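Local coordinates for uncharacterized protein (Bacteroides eggerthii, PDB 4FTD) that is of unknown function but, as a six-bladed beta-propeller protein with an immunoglobulin-like part, probably takes part in carbohydrate metabolism, at residues 184-188 against 189-193; 206-210 against 211-215; 232-235 against 236-239; 263-267 against 268-272. All coordinates share one frame; numbering follows the deposited sequence.

Contact 1. Residues 184-188 against 189-193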
loop_
_atom_site.group_PDB
_atom_site.type_symbol
_atom_site.label_atom_id
_atom_site.label_comp_id
_atom_site.label_asym_id
_atom_site.label_seq_id
_atom_site.Cartn_x
_atom_site.Cartn_y
_atom_site.Cartn_z
ATOM N N GLY A 184 -0.067 30.771 -18.527
ATOM C CA GLY A 184 1.365 30.616 -18.879
ATOM C C GLY A 184 1.945 29.225 -18.794
ATOM O O GLY A 184 3.147 29.059 -18.996
ATOM N N VAL A 185 1.118 28.207 -18.508
ATOM C CA VAL A 185 1.578 26.846 -18.446
ATOM C C VAL A 185 1.479 26.304 -19.895
ATOM O O VAL A 185 0.502 25.639 -20.284
ATOM C CB VAL A 185 0.795 26.016 -17.406
ATOM C CG1 VAL A 185 1.246 24.547 -17.430
ATOM C CG2 VAL A 185 0.979 26.636 -16.032
ATOM N N LYS A 186 2.546 26.575 -20.635
ATOM C CA LYS A 186 2.693 26.371 -22.081
ATOM C C LYS A 186 4.143 26.086 -22.453
ATOM O O LYS A 186 5.061 26.681 -21.894
ATOM C CB LYS A 186 2.249 27.640 -22.825
ATOM C CG LYS A 186 0.753 27.703 -23.067
ATOM C CD LYS A 186 0.446 26.945 -24.349
ATOM C CE LYS A 186 -0.995 26.473 -24.492
ATOM N NZ LYS A 186 -0.975 25.300 -25.434
ATOM N N GLY A 187 4.336 25.246 -23.467
ATOM C CA GLY A 187 5.679 24.852 -23.898
ATOM C C GLY A 187 5.902 23.343 -23.805
ATOM O O GLY A 187 5.663 22.722 -22.754
ATOM N N GLY A 188 6.464 22.784 -24.869
ATOM C CA GLY A 188 6.680 21.372 -24.970
ATOM C C GLY A 188 5.695 20.805 -25.967
ATOM O O GLY A 188 4.779 21.468 -26.371
ATOM N N THR A 189 5.952 19.593 -26.436
ATOM C CA THR A 189 5.012 18.859 -27.292
ATOM C C THR A 189 3.647 18.683 -26.620
ATOM O O THR A 189 2.599 18.826 -27.272
ATOM C CB THR A 189 5.640 17.508 -27.698
ATOM O OG1 THR A 189 6.898 17.794 -28.304
ATOM C CG2 THR A 189 4.729 16.708 -28.667
ATOM N N TYR A 190 3.636 18.383 -25.323
ATOM C CA TYR A 190 2.422 18.525 -24.509
ATOM C C TYR A 190 2.735 19.532 -23.444
ATOM O O TYR A 190 3.843 19.562 -22.875
ATOM C CB TYR A 190 1.924 17.245 -23.807
ATOM C CG TYR A 190 1.724 15.987 -24.651
ATOM C CD1 TYR A 190 1.522 16.028 -26.008
ATOM C CD2 TYR A 190 1.628 14.717 -24.018
ATOM C CE1 TYR A 190 1.323 14.860 -26.755
ATOM C CE2 TYR A 190 1.425 13.548 -24.759
ATOM C CZ TYR A 190 1.271 13.628 -26.139
ATOM O OH TYR A 190 1.099 12.482 -26.921
ATOM N N ASP A 191 1.782 20.389 -23.157
ATOM C CA ASP A 191 1.994 21.412 -22.118
ATOM C C ASP A 191 2.209 20.784 -20.727
ATOM O O ASP A 191 2.823 21.356 -19.874
ATOM C CB ASP A 191 0.778 22.294 -22.032
ATOM C CG ASP A 191 0.591 23.203 -23.263
ATOM O OD1 ASP A 191 1.554 23.503 -23.979
ATOM O OD2 ASP A 191 -0.564 23.611 -23.458
ATOM N N TYR A 192 1.518 19.680 -20.478
ATOM C CA TYR A 192 1.641 18.888 -19.263
ATOM C C TYR A 192 1.252 17.435 -19.602
ATOM O O TYR A 192 0.522 17.163 -20.557
ATOM C CB TYR A 192 0.866 19.445 -18.092
ATOM C CG TYR A 192 -0.375 20.187 -18.518
ATOM C CD1 TYR A 192 -1.514 19.487 -18.882
ATOM C CD2 TYR A 192 -0.385 21.567 -18.590
ATOM C CE1 TYR A 192 -2.629 20.149 -19.354
ATOM C CE2 TYR A 192 -1.532 22.258 -19.042
ATOM C CZ TYR A 192 -2.624 21.526 -19.418
ATOM O OH TYR A 192 -3.749 22.094 -19.860
ATOM N N ASN A 193 1.758 16.537 -18.782
ATOM C CA ASN A 193 1.606 15.113 -18.972
ATOM C C ASN A 193 1.678 14.375 -17.665
ATOM O O ASN A 193 0.686 13.804 -17.250
ATOM C CB ASN A 193 2.631 14.607 -19.962
ATOM C CG ASN A 193 2.322 13.188 -20.471
ATOM O OD1 ASN A 193 1.179 12.914 -20.823
ATOM N ND2 ASN A 193 3.334 12.299 -20.541
HETATM O O HOH W 1 4.428 23.553 -20.533
#
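K186 and D191 reach for each other across the bend that leads into strand 190-198, the first strand of a four-stranded blade of the beta-propeller. The two side chains meet at a slant. The lysine sets off away from D191, but a fold at chi2 (-85°) brings its end back, and NZ lies 2.6 Å from D191 OD2, on the syn lone pair of that oxygen, in a short salt bridge. The other carboxylate oxygen, D191 OD1, turns to the main chain and takes a weak hydrogen bond from G187 N at 3.3 Å. One carboxylate therefore serves a charged side chain and a peptide N-H of the same loop. V185 and Y192 cross at about a right angle: CG1 of V185, anti to its backbone N (chi1 176°), comes in the ring plane to the edge of Y192, 3.6 Å from CD2. Y218 and W220 of strand 215-220 also pack on V185, the centre of an inverse gamma turn. Where the strand begins, T189 and Y190 both face L207 in a classic beta bulge. A water closes the bend, donating to G187 O at 2.7 Å and to D191 O at 2.8 Å.

Contact 2. Residues 206-210 against 211-215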
loop_
_atom_site.group_PDB
_atom_site.type_symbol
_atom_site.label_atom_id
_atom_site.label_comp_id
_atom_site.label_asym_id
_atom_site.label_seq_id
_atom_site.Cartn_x
_atom_site.Cartn_y
_atom_site.Cartn_z
ATOM N N SER A 206 5.933 19.022 -18.426
ATOM C CA SER A 206 5.575 18.952 -19.828
ATOM C C SER A 206 6.093 17.638 -20.441
ATOM O O SER A 206 6.800 16.859 -19.757
ATOM C CB SER A 206 6.141 20.173 -20.585
ATOM O OG SER A 206 7.533 20.129 -20.778
ATOM N N LEU A 207 5.726 17.414 -21.688
ATOM C CA LEU A 207 6.262 16.365 -22.537
ATOM C C LEU A 207 7.150 17.092 -23.562
ATOM O O LEU A 207 6.659 17.940 -24.317
ATOM C CB LEU A 207 5.197 15.508 -23.252
ATOM C CG LEU A 207 5.893 14.472 -24.185
ATOM C CD1 LEU A 207 6.100 13.263 -23.363
ATOM C CD2 LEU A 207 5.046 14.128 -25.385
ATOM N N SER A 208 8.461 16.791 -23.520
ATOM C CA SER A 208 9.430 17.327 -24.446
ATOM C C SER A 208 9.624 16.311 -25.570
ATOM O O SER A 208 10.216 15.253 -25.341
ATOM C CB SER A 208 10.803 17.549 -23.738
ATOM O OG SER A 208 11.834 17.909 -24.663
ATOM N N GLY A 209 9.202 16.646 -26.782
ATOM C CA GLY A 209 9.313 15.745 -27.935
ATOM C C GLY A 209 10.629 15.746 -28.712
ATOM O O GLY A 209 10.748 15.035 -29.682
ATOM N N GLY A 210 11.618 16.535 -28.305
ATOM C CA GLY A 210 12.917 16.533 -28.993
ATOM C C GLY A 210 13.834 17.417 -28.203
ATOM O O GLY A 210 13.409 18.011 -27.219
ATOM N N LYS A 211 15.058 17.566 -28.680
ATOM C CA LYS A 211 16.108 18.327 -28.002
ATOM C C LYS A 211 15.760 19.777 -27.759
ATOM O O LYS A 211 16.257 20.390 -26.812
ATOM C CB LYS A 211 17.429 18.317 -28.825
ATOM C CG LYS A 211 18.010 16.930 -29.170
ATOM C CD LYS A 211 18.219 16.057 -27.937
ATOM C CE LYS A 211 19.148 14.889 -28.234
ATOM N NZ LYS A 211 19.620 14.299 -26.960
ATOM N N VAL A 212 14.973 20.329 -28.675
ATOM C CA VAL A 212 14.617 21.728 -28.692
ATOM C C VAL A 212 13.256 21.999 -27.995
ATOM O O VAL A 212 12.943 23.153 -27.622
ATOM C CB VAL A 212 14.654 22.198 -30.179
ATOM C CG1 VAL A 212 13.706 21.347 -31.045
ATOM C CG2 VAL A 212 14.361 23.667 -30.257
ATOM N N SER A 213 12.492 20.941 -27.697
ATOM C CA SER A 213 11.172 21.107 -27.064
ATOM C C SER A 213 11.328 21.420 -25.544
ATOM O O SER A 213 11.930 20.622 -24.839
ATOM C CB SER A 213 10.400 19.816 -27.268
ATOM O OG SER A 213 9.121 19.908 -26.704
ATOM N N PRO A 214 10.751 22.537 -25.049
ATOM C CA PRO A 214 10.890 22.849 -23.623
ATOM C C PRO A 214 10.420 21.713 -22.696
ATOM O O PRO A 214 9.346 21.137 -22.890
ATOM C CB PRO A 214 10.022 24.087 -23.438
ATOM C CG PRO A 214 9.976 24.738 -24.798
ATOM C CD PRO A 214 9.953 23.573 -25.749
ATOM N N PHE A 215 11.279 21.361 -21.752
ATOM C CA PHE A 215 10.975 20.401 -20.732
ATOM C C PHE A 215 10.811 21.137 -19.413
ATOM O O PHE A 215 11.769 21.414 -18.745
ATOM C CB PHE A 215 12.041 19.303 -20.711
ATOM C CG PHE A 215 11.705 18.115 -19.827
ATOM C CD1 PHE A 215 10.424 17.556 -19.792
ATOM C CD2 PHE A 215 12.739 17.430 -19.166
ATOM C CE1 PHE A 215 10.132 16.451 -19.011
ATOM C CE2 PHE A 215 12.451 16.304 -18.394
ATOM C CZ PHE A 215 11.161 15.805 -18.331
#
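The hydroxyl of S208 donates to the backbone O of S213, OG to O 2.7 Å, the shortest hydrogen bond across this loop. It approaches 31° out of the carbonyl plane, and the torsion of S208 (chi1 172°), with OG opposite the backbone N, sends it over to the returning chain. S213 answers in the other direction: its own OG receives a weak bond from G209 N at 3.3 Å, and a second weak one comes to it from T189 N. Two residues earlier than S208, S206 OG donates to P214 O at 3.0 Å, again tilted out of the carbonyl plane, and is also hydrogen-bonded to K216 N, so one hydroxyl is shared between two peptide groups of the opposing chain. With an alanine here, P214 O would probably be left without this donor and K216 N without its hydroxyl partner. F215 supplies the apolar part. Its CB packs on S208 CB at 3.7 Å, while the ring turns its edge to the main chain, CE1 lying 3.4 Å from S206 O, which sits in the ring plane; F263 of the next blade meets this ring edge-to-face. At the far end S213 N bonds to G210 O at 3.1 Å, closing a type I beta turn. The arrangement is a hairpin connection between the antiparallel strands 201-207 and 215-220, neighbours within one propeller blade.

Contact 3. Residues 232-235 against 236-239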
loop_
_atom_site.group_PDB
_atom_site.type_symbol
_atom_site.label_atom_id
_atom_site.label_comp_id
_atom_site.label_asym_id
_atom_site.label_seq_id
_atom_site.Cartn_x
_atom_site.Cartn_y
_atom_site.Cartn_z
ATOM N N ASN A 232 13.001 24.789 -16.707
ATOM C CA ASN A 232 12.855 24.892 -18.142
ATOM C C ASN A 232 14.142 24.303 -18.745
ATOM O O ASN A 232 15.081 25.004 -19.059
ATOM C CB ASN A 232 12.523 26.345 -18.548
ATOM C CG ASN A 232 12.090 26.455 -19.990
ATOM O OD1 ASN A 232 12.317 25.556 -20.758
ATOM N ND2 ASN A 232 11.525 27.573 -20.358
ATOM N N ILE A 233 14.153 22.979 -18.837
ATOM C CA ILE A 233 15.336 22.185 -19.122
ATOM C C ILE A 233 15.504 22.082 -20.619
ATOM O O ILE A 233 14.564 21.728 -21.365
ATOM C CB ILE A 233 15.224 20.789 -18.468
ATOM C CG1 ILE A 233 15.137 20.927 -16.938
ATOM C CG2 ILE A 233 16.347 19.871 -18.928
ATOM C CD1 ILE A 233 14.633 19.681 -16.238
ATOM N N ASN A 234 16.678 22.522 -21.057
ATOM C CA ASN A 234 17.111 22.413 -22.441
ATOM C C ASN A 234 17.772 21.051 -22.558
ATOM O O ASN A 234 18.928 20.901 -22.186
ATOM C CB ASN A 234 18.117 23.503 -22.782
ATOM C CG ASN A 234 18.453 23.538 -24.251
ATOM O OD1 ASN A 234 18.404 22.528 -24.957
ATOM N ND2 ASN A 234 18.773 24.726 -24.733
ATOM N N VAL A 235 17.052 20.082 -23.112
ATOM C CA VAL A 235 17.530 18.702 -23.187
ATOM C C VAL A 235 18.753 18.614 -24.103
ATOM O O VAL A 235 19.652 17.802 -23.866
ATOM C CB VAL A 235 16.389 17.733 -23.601
ATOM C CG1 VAL A 235 16.927 16.304 -23.831
ATOM C CG2 VAL A 235 15.332 17.713 -22.494
ATOM N N GLY A 236 18.789 19.494 -25.114
ATOM C CA GLY A 236 19.885 19.582 -26.057
ATOM C C GLY A 236 21.219 19.941 -25.396
ATOM O O GLY A 236 22.225 19.662 -25.949
ATOM N N ASN A 237 21.196 20.580 -24.225
ATOM C CA ASN A 237 22.405 20.938 -23.478
ATOM C C ASN A 237 22.788 19.862 -22.449
ATOM O O ASN A 237 23.617 20.125 -21.613
ATOM C CB ASN A 237 22.184 22.273 -22.735
ATOM C CG ASN A 237 21.972 23.471 -23.668
ATOM O OD1 ASN A 237 22.305 23.429 -24.847
ATOM N ND2 ASN A 237 21.443 24.563 -23.114
ATOM N N ILE A 238 22.151 18.678 -22.467
ATOM C CA ILE A 238 22.501 17.592 -21.528
ATOM C C ILE A 238 23.293 16.509 -22.283
ATOM O O ILE A 238 22.710 15.747 -23.033
ATOM C CB ILE A 238 21.274 16.975 -20.831
ATOM C CG1 ILE A 238 20.469 18.062 -20.081
ATOM C CG2 ILE A 238 21.715 15.872 -19.861
ATOM C CD1 ILE A 238 19.114 17.593 -19.583
ATOM N N PRO A 239 24.626 16.426 -22.088
ATOM C CA PRO A 239 25.341 15.342 -22.805
ATOM C C PRO A 239 24.789 13.945 -22.467
ATOM O O PRO A 239 24.573 13.649 -21.306
ATOM C CB PRO A 239 26.792 15.476 -22.289
ATOM C CG PRO A 239 26.896 16.910 -21.872
ATOM C CD PRO A 239 25.547 17.224 -21.264
HETATM O O HOH W 2 20.723 23.168 -27.160
HETATM O O HOH W 3 21.253 16.182 -25.540
#
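N234 and V235 each offer a carbonyl to the N-H three residues on, the pattern of a short 3-10 turn: N237 N lies 3.1 Å from N234 O, and I238 N lies 3.0 Å from V235 O. Among the side-chain amides, N234 and N237 overlap with their planes only 30° apart. Their ND2 atoms, both donors, come to 3.1 Å without bonding each other; the oxygens are joined through a water that donates to N237 OD1 at 2.8 Å and, over a longer reach, to N234 OD1. A second water does the same for the main chain, donating to V235 O at 2.8 Å and to I238 O at 2.9 Å, which gives V235 O two donors. The apolar contact lies between I233 and I238. The extended end of I238 (chi2 169°) places CD1 3.6 Å from CG2 of I233, bridging the strand before the turn and the chain after it. This turn follows strand 228-233, the outermost strand of its blade. I233 pairs by backbone with F215, G236 bonds to K211, and V235 packs on S208 and F215. I233 and I238 rest on I287 and V289 of strand 281-291, the outermost strand of the next blade.

Contact 4. Residues 263-267 against 268-272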
loop_
_atom_site.group_PDB
_atom_site.type_symbol
_atom_site.label_atom_id
_atom_site.label_comp_id
_atom_site.label_asym_id
_atom_site.label_seq_id
_atom_site.Cartn_x
_atom_site.Cartn_y
_atom_site.Cartn_z
ATOM N N PHE A 263 13.112 10.953 -14.876
ATOM C CA PHE A 263 12.354 11.032 -16.123
ATOM C C PHE A 263 12.986 10.112 -17.144
ATOM O O PHE A 263 14.081 10.395 -17.649
ATOM C CB PHE A 263 12.364 12.425 -16.679
ATOM C CG PHE A 263 11.667 13.472 -15.848
ATOM C CD1 PHE A 263 10.292 13.560 -15.792
ATOM C CD2 PHE A 263 12.420 14.435 -15.197
ATOM C CE1 PHE A 263 9.679 14.619 -15.125
ATOM C CE2 PHE A 263 11.849 15.481 -14.558
ATOM C CZ PHE A 263 10.479 15.594 -14.520
ATOM N N GLY A 264 12.330 9.012 -17.460
ATOM C CA GLY A 264 12.895 8.090 -18.486
ATOM C C GLY A 264 12.604 8.554 -19.903
ATOM O O GLY A 264 11.519 9.028 -20.176
ATOM N N ASP A 265 13.538 8.385 -20.820
ATOM C CA ASP A 265 13.289 8.777 -22.212
ATOM C C ASP A 265 12.325 7.776 -22.844
ATOM O O ASP A 265 12.179 6.625 -22.359
ATOM C CB ASP A 265 14.561 9.020 -23.043
ATOM C CG ASP A 265 15.365 7.772 -23.364
ATOM O OD1 ASP A 265 15.376 6.837 -22.570
ATOM O OD2 ASP A 265 16.072 7.755 -24.404
ATOM N N ASN A 266 11.673 8.221 -23.920
ATOM C CA ASN A 266 10.684 7.397 -24.588
ATOM C C ASN A 266 11.331 6.092 -25.094
ATOM O O ASN A 266 10.741 5.027 -24.931
ATOM C CB ASN A 266 10.020 8.152 -25.725
ATOM C CG ASN A 266 8.975 7.318 -26.410
ATOM O OD1 ASN A 266 9.272 6.611 -27.344
ATOM N ND2 ASN A 266 7.765 7.377 -25.926
ATOM N N ALA A 267 12.556 6.180 -25.603
ATOM C CA ALA A 267 13.274 5.003 -26.152
ATOM C C ALA A 267 13.812 4.057 -25.058
ATOM O O ALA A 267 14.328 3.010 -25.355
ATOM C CB ALA A 267 14.386 5.454 -27.125
ATOM N N ALA A 268 13.727 4.449 -23.792
ATOM C CA ALA A 268 14.214 3.643 -22.649
ATOM C C ALA A 268 15.734 3.405 -22.738
ATOM O O ALA A 268 16.216 2.286 -22.535
ATOM C CB ALA A 268 13.443 2.313 -22.538
ATOM N N THR A 269 16.476 4.447 -23.107
ATOM C CA THR A 269 17.949 4.408 -23.087
ATOM C C THR A 269 18.486 4.981 -21.777
ATOM O O THR A 269 19.588 4.642 -21.366
ATOM C CB THR A 269 18.611 5.168 -24.246
ATOM O OG1 THR A 269 18.276 6.554 -24.144
ATOM C CG2 THR A 269 18.193 4.584 -25.635
ATOM N N GLU A 270 17.742 5.870 -21.129
ATOM C CA GLU A 270 18.237 6.506 -19.921
ATOM C C GLU A 270 17.139 7.084 -19.083
ATOM O O GLU A 270 15.990 7.101 -19.487
ATOM C CB GLU A 270 19.236 7.643 -20.313
ATOM C CG GLU A 270 18.812 8.625 -21.448
ATOM C CD GLU A 270 17.937 9.810 -21.011
ATOM O OE1 GLU A 270 17.583 9.894 -19.822
ATOM O OE2 GLU A 270 17.594 10.695 -21.856
ATOM N N PHE A 271 17.540 7.572 -17.915
ATOM C CA PHE A 271 16.763 8.446 -17.065
ATOM C C PHE A 271 17.548 9.729 -16.870
ATOM O O PHE A 271 18.752 9.700 -16.723
ATOM C CB PHE A 271 16.569 7.840 -15.682
ATOM C CG PHE A 271 15.520 6.782 -15.610
ATOM C CD1 PHE A 271 15.855 5.459 -15.720
ATOM C CD2 PHE A 271 14.202 7.115 -15.409
ATOM C CE1 PHE A 271 14.896 4.486 -15.649
ATOM C CE2 PHE A 271 13.237 6.147 -15.335
ATOM C CZ PHE A 271 13.584 4.828 -15.450
ATOM N N LEU A 272 16.847 10.846 -16.857
ATOM C CA LEU A 272 17.348 12.121 -16.348
ATOM C C LEU A 272 16.992 12.110 -14.874
ATOM O O LEU A 272 15.848 11.937 -14.534
ATOM C CB LEU A 272 16.657 13.313 -17.019
ATOM C CG LEU A 272 16.895 13.387 -18.540
ATOM C CD1 LEU A 272 16.278 14.667 -19.110
ATOM C CD2 LEU A 272 18.385 13.265 -18.912
#
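The carboxylate of D265 gathers three donors from the chain that follows it. OD1 accepts T269 N at 2.7 Å on its syn lone pair and E270 N at 2.9 Å from above the carboxylate plane, 45° out of it. OD2 takes the hydroxyl of T269, OG1 to OD2 2.5 Å, on the syn side but tilted out of the carboxylate plane. The side chain can fold over the turn because CG stands between the backbone N and the carbonyl carbon (chi1 70°). Its main chain is engaged as well: D265 N donates to E270 O at 3.1 Å, and D265 O receives A268 N at 3.0 Å, closing a type I beta turn. The turn caps the beta hairpin of strands 259-264 and 270-277, the two middle strands of a propeller blade, with A268 at positive phi on the way back. Were a leucine to replace D265, T269 N, E270 N and the T269 hydroxyl would probably all lose their acceptor, leaving the T269 side chain freer to turn. Further down, F263 and L272 form a hydrogen-bonded antiparallel pair: F263 N to L272 O is 2.9 Å, and L272 N to F263 O is also 2.9 Å. One step nearer the turn, G264 faces F271 in a non-hydrogen-bonded pair, its N bonded to N248 OD1 instead, and the ring of F271 slants against the glycine. E270 OE2, 4.2 Å from D265 OD2 and of like charge, is held by H245 NE2 and G242 N.

Contacts 1, 2 and 3 all belong to the blade running from strand 190-198 to strand 228-233: at its entry, at the hairpin between its second and third strands, and just after its last strand. Contact 4 is the hairpin tip of the next blade and the most buried of the four. Backbone pairing binds the first three in sequence, Y190 O to L207 N and then F215 O to I233 N. Contact 4 meets that blade through apolar side chains: F263 on F215, and L272 on F215 and I238. The partly buried contacts 1 to 3 use, in turn, a salt bridge, serine hydroxyls and water-bridged amides; in contact 4 a buried carboxylate collects protein donors. Contacts 1 and 4 do not touch, their centres being about 19 Å apart.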